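Local coordinates for tRNA uridine(34) acetyltransferase (Methanocaldococcus infernus, PDB 6IA8), which forms 5-(carboxymethyl)uridine at the wobble base, position 34, of tRNAs, using acetyl-CoA, S-adenosyl-L-methionine and a [4Fe-4S] cluster, at residues Val251-Pro257 and Pro282-Tyr288; Val217-Tyr221 and Lys269-Ile274; Thr192-Tyr196 and Gly231-Thr237. One frame throughout, in Å; residues are numbered along the deposited sequence. Where two conformers were deposited one is given.

In the fold
All three contacts belong to the radical SAM core, built on a parallel sheet in which strands 212-218, 250-255 and 284-287 are successive neighbours. Contact 1 pairs the last two, contact 2 sets the end of strand 212-218 against helix 264-276, and contact 3 joins the loop after strand 184-192 to the start of helix 234-245. The centres of contacts 1 and 2 are about 9 Å apart, those of contacts 2 and 3 about 13 Å, and those of contacts 1 and 3 about 14 Å. Along the chain contact 3 closes before contact 1 opens, while contact 2 interleaves with both, knitting successive strand-helix units into one core, consistent with the partial TIM-barrel fold of radical SAM enzymes.

Contact 1 (Val251-Pro257 and Pro282-Tyr288); sequences VSYHLMP and PDMVKIY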
loop_
_atom_site.group_PDB
_atom_site.type_symbol
_atom_site.label_atom_id
_atom_site.label_comp_id
_atom_site.label_asym_id
_atom_site.label_seq_id
_atom_site.Cartn_x
_atom_site.Cartn_y
_atom_site.Cartn_z
ATOM N N VAL A 251 -2.500 -3.175 -4.666
ATOM C CA VAL A 251 -1.248 -3.504 -5.316
ATOM C C VAL A 251 -0.301 -2.333 -5.154
ATOM O O VAL A 251 -0.592 -1.221 -5.598
ATOM C CB VAL A 251 -1.447 -3.827 -6.800
ATOM C CG1 VAL A 251 -0.109 -4.097 -7.478
ATOM C CG2 VAL A 251 -2.406 -5.003 -6.973
ATOM N N SER A 252 0.844 -2.597 -4.567
ATOM C CA SER A 252 1.930 -1.643 -4.433
ATOM C C SER A 252 3.164 -2.142 -5.174
ATOM O O SER A 252 3.451 -3.344 -5.176
ATOM C CB SER A 252 2.274 -1.440 -2.934
ATOM O OG SER A 252 3.435 -0.656 -2.799
ATOM N N TYR A 253 3.901 -1.214 -5.778
ATOM C CA TYR A 253 5.138 -1.522 -6.483
ATOM C C TYR A 253 6.305 -0.882 -5.739
ATOM O O TYR A 253 6.303 0.337 -5.510
ATOM C CB TYR A 253 5.164 -0.975 -7.909
ATOM C CG TYR A 253 4.327 -1.631 -8.963
ATOM C CD1 TYR A 253 3.510 -2.722 -8.681
ATOM C CD2 TYR A 253 4.389 -1.163 -10.279
ATOM C CE1 TYR A 253 2.776 -3.338 -9.694
ATOM C CE2 TYR A 253 3.667 -1.748 -11.280
ATOM C CZ TYR A 253 2.859 -2.833 -11.005
ATOM O OH TYR A 253 2.155 -3.357 -12.090
ATOM N N HIS A 254 7.307 -1.689 -5.379
ATOM C CA HIS A 254 8.594 -1.144 -4.965
ATOM C C HIS A 254 9.421 -0.895 -6.222
ATOM O O HIS A 254 9.641 -1.813 -7.009
ATOM C CB HIS A 254 9.314 -2.084 -4.003
ATOM C CG HIS A 254 10.566 -1.501 -3.443
ATOM N ND1 HIS A 254 11.785 -1.594 -4.085
ATOM C CD2 HIS A 254 10.788 -0.806 -2.306
ATOM C CE1 HIS A 254 12.706 -0.996 -3.353
ATOM N NE2 HIS A 254 12.126 -0.504 -2.272
ATOM N N LEU A 255 9.858 0.347 -6.417
ATOM C CA LEU A 255 10.570 0.758 -7.624
ATOM C C LEU A 255 11.894 1.418 -7.257
ATOM O O LEU A 255 11.973 2.166 -6.278
ATOM C CB LEU A 255 9.735 1.728 -8.475
ATOM C CG LEU A 255 8.386 1.205 -8.946
ATOM C CD1 LEU A 255 7.495 2.331 -9.451
ATOM C CD2 LEU A 255 8.607 0.140 -10.048
ATOM N N MET A 256 12.933 1.132 -8.041
ATOM C CA MET A 256 14.282 1.616 -7.751
ATOM C C MET A 256 14.835 2.401 -8.931
ATOM O O MET A 256 15.413 1.812 -9.862
ATOM C CB MET A 256 15.213 0.452 -7.411
ATOM C CG MET A 256 15.098 -0.072 -5.995
ATOM S SD MET A 256 16.572 -1.015 -5.555
ATOM C CE MET A 256 16.570 -2.265 -6.813
ATOM N N PRO A 257 14.716 3.725 -8.926
ATOM C CA PRO A 257 15.430 4.524 -9.930
ATOM C C PRO A 257 16.934 4.290 -9.818
ATOM O O PRO A 257 17.465 3.979 -8.746
ATOM C CB PRO A 257 15.062 5.973 -9.582
ATOM C CG PRO A 257 13.843 5.865 -8.704
ATOM C CD PRO A 257 13.989 4.556 -7.952
ATOM N N PRO A 282 -0.468 0.610 -10.692
ATOM C CA PRO A 282 -0.521 0.224 -9.278
ATOM C C PRO A 282 -1.297 1.241 -8.465
ATOM O O PRO A 282 -1.388 2.412 -8.838
ATOM C CB PRO A 282 0.948 0.221 -8.848
ATOM C CG PRO A 282 1.592 1.283 -9.728
ATOM C CD PRO A 282 0.863 1.117 -11.090
ATOM N N ASP A 283 -1.803 0.780 -7.309
ATOM C CA ASP A 283 -2.457 1.672 -6.357
ATOM C C ASP A 283 -1.451 2.516 -5.589
ATOM O O ASP A 283 -1.790 3.606 -5.113
ATOM C CB ASP A 283 -3.285 0.884 -5.344
ATOM C CG ASP A 283 -4.357 0.024 -5.982
ATOM O OD1 ASP A 283 -5.086 0.581 -6.790
ATOM O OD2 ASP A 283 -4.429 -1.197 -5.651
ATOM N N MET A 284 -0.244 1.997 -5.396
ATOM C CA MET A 284 0.720 2.597 -4.489
ATOM C C MET A 284 2.090 2.297 -5.058
ATOM O O MET A 284 2.278 1.268 -5.719
ATOM C CB MET A 284 0.541 2.032 -3.063
ATOM C CG MET A 284 1.558 2.450 -2.069
ATOM S SD MET A 284 1.241 1.663 -0.473
ATOM C CE MET A 284 -0.543 1.429 -0.478
ATOM N N VAL A 285 3.045 3.193 -4.804
ATOM C CA VAL A 285 4.428 2.939 -5.188
ATOM C C VAL A 285 5.331 3.344 -4.040
ATOM O O VAL A 285 5.042 4.308 -3.330
ATOM C CB VAL A 285 4.830 3.692 -6.472
ATOM C CG1 VAL A 285 4.036 3.169 -7.696
ATOM C CG2 VAL A 285 4.651 5.192 -6.281
ATOM N N LYS A 286 6.427 2.604 -3.867
ATOM C CA LYS A 286 7.470 2.879 -2.882
ATOM C C LYS A 286 8.754 3.075 -3.675
ATOM O O LYS A 286 9.166 2.167 -4.410
ATOM C CB LYS A 286 7.590 1.717 -1.899
ATOM C CG LYS A 286 8.638 1.929 -0.792
ATOM C CD LYS A 286 8.865 0.643 0.018
ATOM C CE LYS A 286 8.138 0.645 1.351
ATOM N NZ LYS A 286 6.703 0.273 1.243
ATOM N N ILE A 287 9.306 4.292 -3.636
ATOM C CA ILE A 287 10.391 4.688 -4.529
ATOM C C ILE A 287 11.626 5.008 -3.703
ATOM O O ILE A 287 11.556 5.788 -2.750
ATOM C CB ILE A 287 10.014 5.907 -5.385
ATOM C CG1 ILE A 287 8.762 5.625 -6.212
ATOM C CG2 ILE A 287 11.195 6.296 -6.319
ATOM C CD1 ILE A 287 8.143 6.905 -6.756
ATOM N N TYR A 288 12.769 4.441 -4.084
ATOM C CA TYR A 288 14.021 4.908 -3.477
ATOM C C TYR A 288 15.162 4.582 -4.422
ATOM O O TYR A 288 15.172 3.479 -4.979
ATOM C CB TYR A 288 14.300 4.287 -2.102
ATOM C CG TYR A 288 15.214 5.171 -1.260
ATOM C CD1 TYR A 288 14.690 6.209 -0.506
ATOM C CD2 TYR A 288 16.607 5.000 -1.258
ATOM C CE1 TYR A 288 15.491 7.032 0.236
ATOM C CE2 TYR A 288 17.430 5.829 -0.482
ATOM C CZ TYR A 288 16.853 6.844 0.244
ATOM O OH TYR A 288 17.620 7.693 0.999
#
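Pro282 lies on the ring of Tyr253, its CB 3.8 Å from the ring centroid and only 8° off the normal, a CH-pi contact at the ring's centre. The tyrosine turns beside its own backbone N (chi1 -73°), which takes its face to the proline and its OH to a hydrogen bond with Thr241 of helix 234-245. On the same side of the sheet, Val285 CG1 meets Leu255 CD1 at 4.0 Å, and the side chains of Ile287 and Pro257 cross at about a right angle, Ile287 CG2 3.6 Å from Pro257 CG. Leu255, Pro282 and Ile287 also touch helix 264-276, the crossover helix of the beta-alpha-beta unit that links these two parallel strands.

Ser252, His254, Met284 and Lys286 occupy the other side. Lys286 CD comes to the edge of the imidazole, in the ring plane, 3.3 Å from His254 CD2, while Lys286 O lies over a face. The polar ends are taken up elsewhere, His254 ND1 by Gln218 and Lys286 NZ by Glu214, both of strand 212-218. Between the strands the straightest link is Leu255 N to Lys286 O, 2.8 Å, with the donor nearly along the C=O axis.

At the start, Asp283 grips Val251 twice. Its N donates to Val251 O (2.9 Å), and its OD2 receives Val251 N on the anti side (2.9 Å). OD2 also forms a salt bridge with Arg444, beside Gln445, an acetyl-CoA site by similarity. One carboxylate oxygen thus ties the start of strand 250-255 to the acetyltransferase domain, and the arginine probably keeps Asp283 ionised.

Contact 2 (Val217-Tyr221 and Lys269-Ile274); sequences VQSIY and KMFKEI
Strand 212-218 of the radical SAM sheet runs out into a short loop, where Ile220 and Tyr221 settle on Met270 and its neighbours in helix 264-276. Ile220 and Met270 carry the contact, and Ile220 uses each branch differently. With chi1 at 65°, CG1 sits between the backbone N and the carbonyl carbon and faces Met270 CG at 3.8 Å, while CG2 lies beside the backbone N and reaches Ile274 CD1 at 4.0 Å. The tip, CD1, rides on the Glu273 carboxylate, 3.6 Å from OE1, so an apolar methyl lies against part of a carboxylate whose OE2 makes a weak hydrogen bond to Asn277. Met270 bends at its last torsion (chi3 72°), and its SD comes to 3.7 Å from Ile220 N, a buried amide with no hydrogen-bond partner in the model.

The loop contains an ST turn: Ser219 OG accepts from Tyr221 N at 3.1 Å, with an N-H...O angle of 165°. Tyr221 is also the N-cap residue of helix 222-227, so the turn joins the strand directly to the next helix of the alternating beta-alpha fold. Its ring folds back over the loop, with Ile220 CG1 above the centre of one face, and it meets Met270 obliquely, CE2 lying 3.9 Å from CB.

The phenol oxygen ends at the helix backbone. Tyr221 OH is hydrogen-bonded to Met266 O, one turn earlier in the helix. It also lies 3.3 Å from Met270 N, but at too poor an angle to make a bond. Lys269 passes alongside, touching the oxygen through CB before the rest of its poorly ordered chain leads away. From the other direction, Val234 of helix 234-245 packs against Ile220.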
loop_
_atom_site.group_PDB
_atom_site.type_symbol
_atom_site.label_atom_id
_atom_site.label_comp_id
_atom_site.label_asym_id
_atom_site.label_seq_id
_atom_site.Cartn_x
_atom_site.Cartn_y
_atom_site.Cartn_z
ATOM N N VAL A 217 9.031 -4.996 -7.709
ATOM C CA VAL A 217 9.171 -4.808 -9.152
ATOM C C VAL A 217 10.581 -4.339 -9.511
ATOM O O VAL A 217 11.216 -4.891 -10.422
ATOM C CB VAL A 217 8.109 -3.817 -9.659
ATOM C CG1 VAL A 217 8.286 -3.565 -11.136
ATOM C CG2 VAL A 217 6.700 -4.343 -9.351
ATOM N N GLN A 218 11.066 -3.293 -8.817
ATOM C CA GLN A 218 12.374 -2.675 -9.008
ATOM C C GLN A 218 12.432 -1.937 -10.333
ATOM O O GLN A 218 12.607 -0.718 -10.326
ATOM C CB GLN A 218 13.488 -3.704 -8.925
ATOM C CG GLN A 218 13.370 -4.706 -7.783
ATOM C CD GLN A 218 13.032 -4.093 -6.450
ATOM O OE1 GLN A 218 13.065 -2.878 -6.267
ATOM N NE2 GLN A 218 12.679 -4.945 -5.506
ATOM N N SER A 219 12.248 -2.653 -11.453
ATOM C CA SER A 219 12.267 -2.090 -12.795
ATOM C C SER A 219 11.247 -2.813 -13.669
ATOM O O SER A 219 10.937 -3.989 -13.463
ATOM C CB SER A 219 13.681 -2.219 -13.405
ATOM O OG SER A 219 13.703 -1.788 -14.742
ATOM N N ILE A 220 10.758 -2.105 -14.686
ATOM C CA ILE A 220 9.903 -2.715 -15.695
ATOM C C ILE A 220 10.658 -3.084 -16.972
ATOM O O ILE A 220 10.023 -3.495 -17.965
ATOM C CB ILE A 220 8.710 -1.804 -16.031
ATOM C CG1 ILE A 220 9.175 -0.506 -16.689
ATOM C CG2 ILE A 220 7.875 -1.539 -14.806
ATOM C CD1 ILE A 220 8.000 0.292 -17.327
ATOM N N TYR A 221 11.991 -2.995 -16.975
ATOM C CA TYR A 221 12.773 -3.306 -18.168
ATOM C C TYR A 221 13.539 -4.609 -17.964
ATOM O O TYR A 221 14.379 -4.699 -17.063
ATOM C CB TYR A 221 13.747 -2.178 -18.502
ATOM C CG TYR A 221 13.081 -0.843 -18.731
ATOM C CD1 TYR A 221 12.195 -0.669 -19.774
ATOM C CD2 TYR A 221 13.340 0.252 -17.886
ATOM C CE1 TYR A 221 11.569 0.563 -19.979
ATOM C CE2 TYR A 221 12.738 1.469 -18.089
ATOM C CZ TYR A 221 11.859 1.624 -19.135
ATOM O OH TYR A 221 11.264 2.842 -19.342
ATOM N N LYS A 269 10.734 7.636 -18.120
ATOM C CA LYS A 269 9.801 6.918 -18.982
ATOM C C LYS A 269 9.145 5.770 -18.243
ATOM O O LYS A 269 7.953 5.499 -18.450
ATOM C CB LYS A 269 10.519 6.415 -20.236
ATOM C CG LYS A 269 10.869 7.547 -21.213
ATOM C CD LYS A 269 11.446 7.017 -22.515
ATOM C CE LYS A 269 11.515 8.108 -23.579
ATOM N NZ LYS A 269 10.163 8.551 -24.023
ATOM N N MET A 270 9.889 5.105 -17.354
ATOM C CA MET A 270 9.293 4.033 -16.568
ATOM C C MET A 270 8.108 4.547 -15.743
ATOM O O MET A 270 7.045 3.907 -15.658
ATOM C CB MET A 270 10.353 3.407 -15.653
ATOM C CG MET A 270 9.748 2.564 -14.542
ATOM S SD MET A 270 10.956 1.492 -13.686
ATOM C CE MET A 270 11.909 2.652 -12.741
ATOM N N PHE A 271 8.304 5.660 -15.038
ATOM C CA PHE A 271 7.197 6.173 -14.237
ATOM C C PHE A 271 6.004 6.573 -15.098
ATOM O O PHE A 271 4.841 6.346 -14.709
ATOM C CB PHE A 271 7.682 7.324 -13.364
ATOM C CG PHE A 271 8.521 6.837 -12.192
ATOM C CD1 PHE A 271 7.930 6.214 -11.106
ATOM C CD2 PHE A 271 9.893 6.994 -12.205
ATOM C CE1 PHE A 271 8.703 5.747 -10.055
ATOM C CE2 PHE A 271 10.684 6.515 -11.167
ATOM C CZ PHE A 271 10.093 5.903 -10.087
ATOM N N LYS A 272 6.259 7.214 -16.240
ATOM C CA LYS A 272 5.150 7.562 -17.120
ATOM C C LYS A 272 4.402 6.297 -17.536
ATOM O O LYS A 272 3.160 6.243 -17.524
ATOM C CB LYS A 272 5.665 8.344 -18.339
ATOM C CG LYS A 272 4.595 8.735 -19.324
ATOM C CD LYS A 272 5.141 9.678 -20.397
ATOM C CE LYS A 272 4.105 9.959 -21.491
ATOM N NZ LYS A 272 4.641 10.861 -22.547
ATOM N N GLU A 273 5.158 5.253 -17.883
ATOM C CA GLU A 273 4.549 4.035 -18.380
ATOM C C GLU A 273 3.728 3.360 -17.299
ATOM O O GLU A 273 2.643 2.855 -17.584
ATOM C CB GLU A 273 5.612 3.085 -18.921
ATOM C CG GLU A 273 5.041 1.902 -19.661
ATOM C CD GLU A 273 6.112 1.078 -20.347
ATOM O OE1 GLU A 273 7.219 1.623 -20.584
ATOM O OE2 GLU A 273 5.843 -0.105 -20.625
ATOM N N ILE A 274 4.216 3.354 -16.052
ATOM C CA ILE A 274 3.527 2.675 -14.958
ATOM C C ILE A 274 2.167 3.299 -14.683
ATOM O O ILE A 274 1.257 2.619 -14.170
ATOM C CB ILE A 274 4.436 2.693 -13.705
ATOM C CG1 ILE A 274 5.543 1.624 -13.880
ATOM C CG2 ILE A 274 3.649 2.471 -12.463
ATOM C CD1 ILE A 274 6.666 1.716 -12.871
#

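Contact 3 (Thr192-Tyr196 and Gly231-Thr237); sequences TRPDY and GHSVEDT. With SO4 (sulfate ion), chain C.
His232 turns its CG between its own backbone N and carbonyl carbon (chi1 72°), and that rotation brings the imidazole face over Pro194, whose CG stands 3.6 Å from the ring centroid in a CH-pi contact. Asp195 takes a similar first torsion (54°), which carries its carboxylate to Gly231. The contact joins the beta-alpha loop after strand 184-192 to the link between helices 222-227 and 234-245 of the radical SAM core, and to the start of the second helix.

A capping box opens that helix: Asp236 N donates to Ser233 OG, and Ser233 N donates in return to Asp236 OD2 at 2.8 Å, approaching from above the carboxylate plane. Just before it, Gly231 and His232 hold a sulfate, probably from the crystallisation liquor. The ring meets the ion at its edge, ND1 giving an almost straight bond (177°) to sulfate O1 at 2.8 Å, while Gly231 N binds O4 at 3.0 Å. Arg230 NE adds another bond to the ion.

His232 NE2 donates to Val217 O, so both ring nitrogens act as donors and the imidazole is probably positively charged. With a leucine in its place, Val217 O and the sulfate would probably each lose a hydrogen-bond donor, and Pro194 the flat face it rests on.

Asp195 OD2 lies 2.9 Å from Gly231 O, two acceptors with no hydrogen bond between them in the model, and its OD1 is buried without a partner; both would probably disfavour the ionised carboxylate and raise its pKa. Farther into the helix, Thr237 lies side by side with Pro194, its OG1 3.6 Å from Pro194 CG.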
loop_
_atom_site.group_PDB
_atom_site.type_symbol
_atom_site.label_atom_id
_atom_site.label_comp_id
_atom_site.label_asym_id
_atom_site.label_seq_id
_atom_site.Cartn_x
_atom_site.Cartn_y
_atom_site.Cartn_z
ATOM N N THR A 192 6.279 -9.321 -1.544
ATOM C CA THR A 192 6.651 -10.538 -2.254
ATOM C C THR A 192 7.339 -10.231 -3.571
ATOM O O THR A 192 7.164 -9.156 -4.140
ATOM C CB THR A 192 5.429 -11.426 -2.534
ATOM O OG1 THR A 192 5.836 -12.733 -2.999
ATOM C CG2 THR A 192 4.527 -10.759 -3.583
ATOM N N ARG A 193 8.140 -11.188 -4.039
ATOM C CA ARG A 193 8.725 -11.086 -5.367
ATOM C C ARG A 193 7.639 -11.346 -6.402
ATOM O O ARG A 193 6.744 -12.161 -6.163
ATOM C CB ARG A 193 9.867 -12.087 -5.551
ATOM C CG ARG A 193 10.962 -11.987 -4.502
ATOM C CD ARG A 193 12.123 -12.931 -4.839
ATOM N NE ARG A 193 13.094 -13.018 -3.754
ATOM C CZ ARG A 193 14.318 -13.514 -3.890
ATOM N NH1 ARG A 193 15.136 -13.551 -2.844
ATOM N NH2 ARG A 193 14.728 -13.957 -5.071
ATOM N N PRO A 194 7.674 -10.659 -7.546
ATOM C CA PRO A 194 6.592 -10.830 -8.527
ATOM C C PRO A 194 6.380 -12.264 -8.964
ATOM O O PRO A 194 5.250 -12.621 -9.306
ATOM C CB PRO A 194 7.043 -9.958 -9.701
ATOM C CG PRO A 194 7.911 -8.883 -9.061
ATOM C CD PRO A 194 8.646 -9.624 -7.956
ATOM N N ASP A 195 7.416 -13.102 -8.981
ATOM C CA ASP A 195 7.261 -14.490 -9.408
ATOM C C ASP A 195 6.790 -15.415 -8.292
ATOM O O ASP A 195 6.584 -16.603 -8.547
ATOM C CB ASP A 195 8.575 -15.022 -10.002
ATOM C CG ASP A 195 9.757 -14.860 -9.061
ATOM O OD1 ASP A 195 9.806 -13.857 -8.312
ATOM O OD2 ASP A 195 10.649 -15.733 -9.082
ATOM N N TYR A 196 6.615 -14.911 -7.072
ATOM C CA TYR A 196 5.968 -15.650 -5.986
ATOM C C TYR A 196 4.512 -15.230 -5.830
ATOM O O TYR A 196 4.017 -15.111 -4.707
ATOM C CB TYR A 196 6.678 -15.438 -4.647
ATOM C CG TYR A 196 8.089 -15.926 -4.514
ATOM C CD1 TYR A 196 8.597 -16.893 -5.356
ATOM C CD2 TYR A 196 8.920 -15.409 -3.513
ATOM C CE1 TYR A 196 9.925 -17.328 -5.226
ATOM C CE2 TYR A 196 10.223 -15.829 -3.372
ATOM C CZ TYR A 196 10.725 -16.788 -4.227
ATOM O OH TYR A 196 12.026 -17.203 -4.075
ATOM N N GLY A 231 15.370 -12.056 -10.017
ATOM C CA GLY A 231 14.745 -13.339 -10.254
ATOM C C GLY A 231 13.356 -13.278 -10.843
ATOM O O GLY A 231 12.591 -14.236 -10.690
ATOM N N HIS A 232 13.015 -12.178 -11.515
ATOM C CA HIS A 232 11.688 -12.034 -12.094
ATOM C C HIS A 232 11.763 -11.177 -13.349
ATOM O O HIS A 232 12.762 -10.521 -13.626
ATOM C CB HIS A 232 10.704 -11.417 -11.097
ATOM C CG HIS A 232 10.937 -9.962 -10.844
ATOM N ND1 HIS A 232 11.780 -9.507 -9.852
ATOM C CD2 HIS A 232 10.443 -8.858 -11.454
ATOM C CE1 HIS A 232 11.799 -8.187 -9.864
ATOM N NE2 HIS A 232 10.984 -7.768 -10.815
ATOM N N SER A 233 10.677 -11.186 -14.102
ATOM C CA SER A 233 10.548 -10.455 -15.353
ATOM C C SER A 233 9.439 -9.412 -15.222
ATOM O O SER A 233 8.658 -9.404 -14.262
ATOM C CB SER A 233 10.217 -11.415 -16.500
ATOM O OG SER A 233 8.910 -11.945 -16.275
ATOM N N VAL A 234 9.357 -8.520 -16.210
ATOM C CA VAL A 234 8.238 -7.590 -16.218
ATOM C C VAL A 234 6.943 -8.345 -16.487
ATOM O O VAL A 234 5.884 -7.995 -15.949
ATOM C CB VAL A 234 8.456 -6.462 -17.243
ATOM C CG1 VAL A 234 8.332 -6.979 -18.665
ATOM C CG2 VAL A 234 7.430 -5.362 -16.977
ATOM N N GLU A 235 7.009 -9.404 -17.306
ATOM C CA GLU A 235 5.844 -10.259 -17.514
ATOM C C GLU A 235 5.302 -10.798 -16.191
ATOM O O GLU A 235 4.079 -10.864 -16.003
ATOM C CB GLU A 235 6.181 -11.410 -18.469
ATOM C CG GLU A 235 6.359 -10.982 -19.924
ATOM C CD GLU A 235 7.703 -10.311 -20.216
ATOM O OE1 GLU A 235 8.651 -10.405 -19.402
ATOM O OE2 GLU A 235 7.818 -9.682 -21.285
ATOM N N ASP A 236 6.187 -11.213 -15.278
ATOM C CA ASP A 236 5.745 -11.643 -13.954
ATOM C C ASP A 236 5.014 -10.518 -13.226
ATOM O O ASP A 236 4.002 -10.749 -12.555
ATOM C CB ASP A 236 6.941 -12.079 -13.114
ATOM C CG ASP A 236 7.657 -13.293 -13.682
ATOM O OD1 ASP A 236 6.998 -14.183 -14.264
ATOM O OD2 ASP A 236 8.894 -13.332 -13.552
ATOM N N THR A 237 5.560 -9.302 -13.281
ATOM C CA THR A 237 4.907 -8.168 -12.622
ATOM C C THR A 237 3.520 -7.907 -13.218
ATOM O O THR A 237 2.544 -7.628 -12.496
ATOM C CB THR A 237 5.799 -6.927 -12.764
ATOM O OG1 THR A 237 7.015 -7.094 -12.014
ATOM C CG2 THR A 237 5.071 -5.646 -12.286
HETATM S S SO4 C . 14.111 -10.208 -7.235
HETATM O O1 SO4 C . 13.240 -11.046 -8.061
HETATM O O2 SO4 C . 13.978 -8.801 -7.608
HETATM O O3 SO4 C . 13.757 -10.374 -5.829
HETATM O O4 SO4 C . 15.494 -10.630 -7.437
#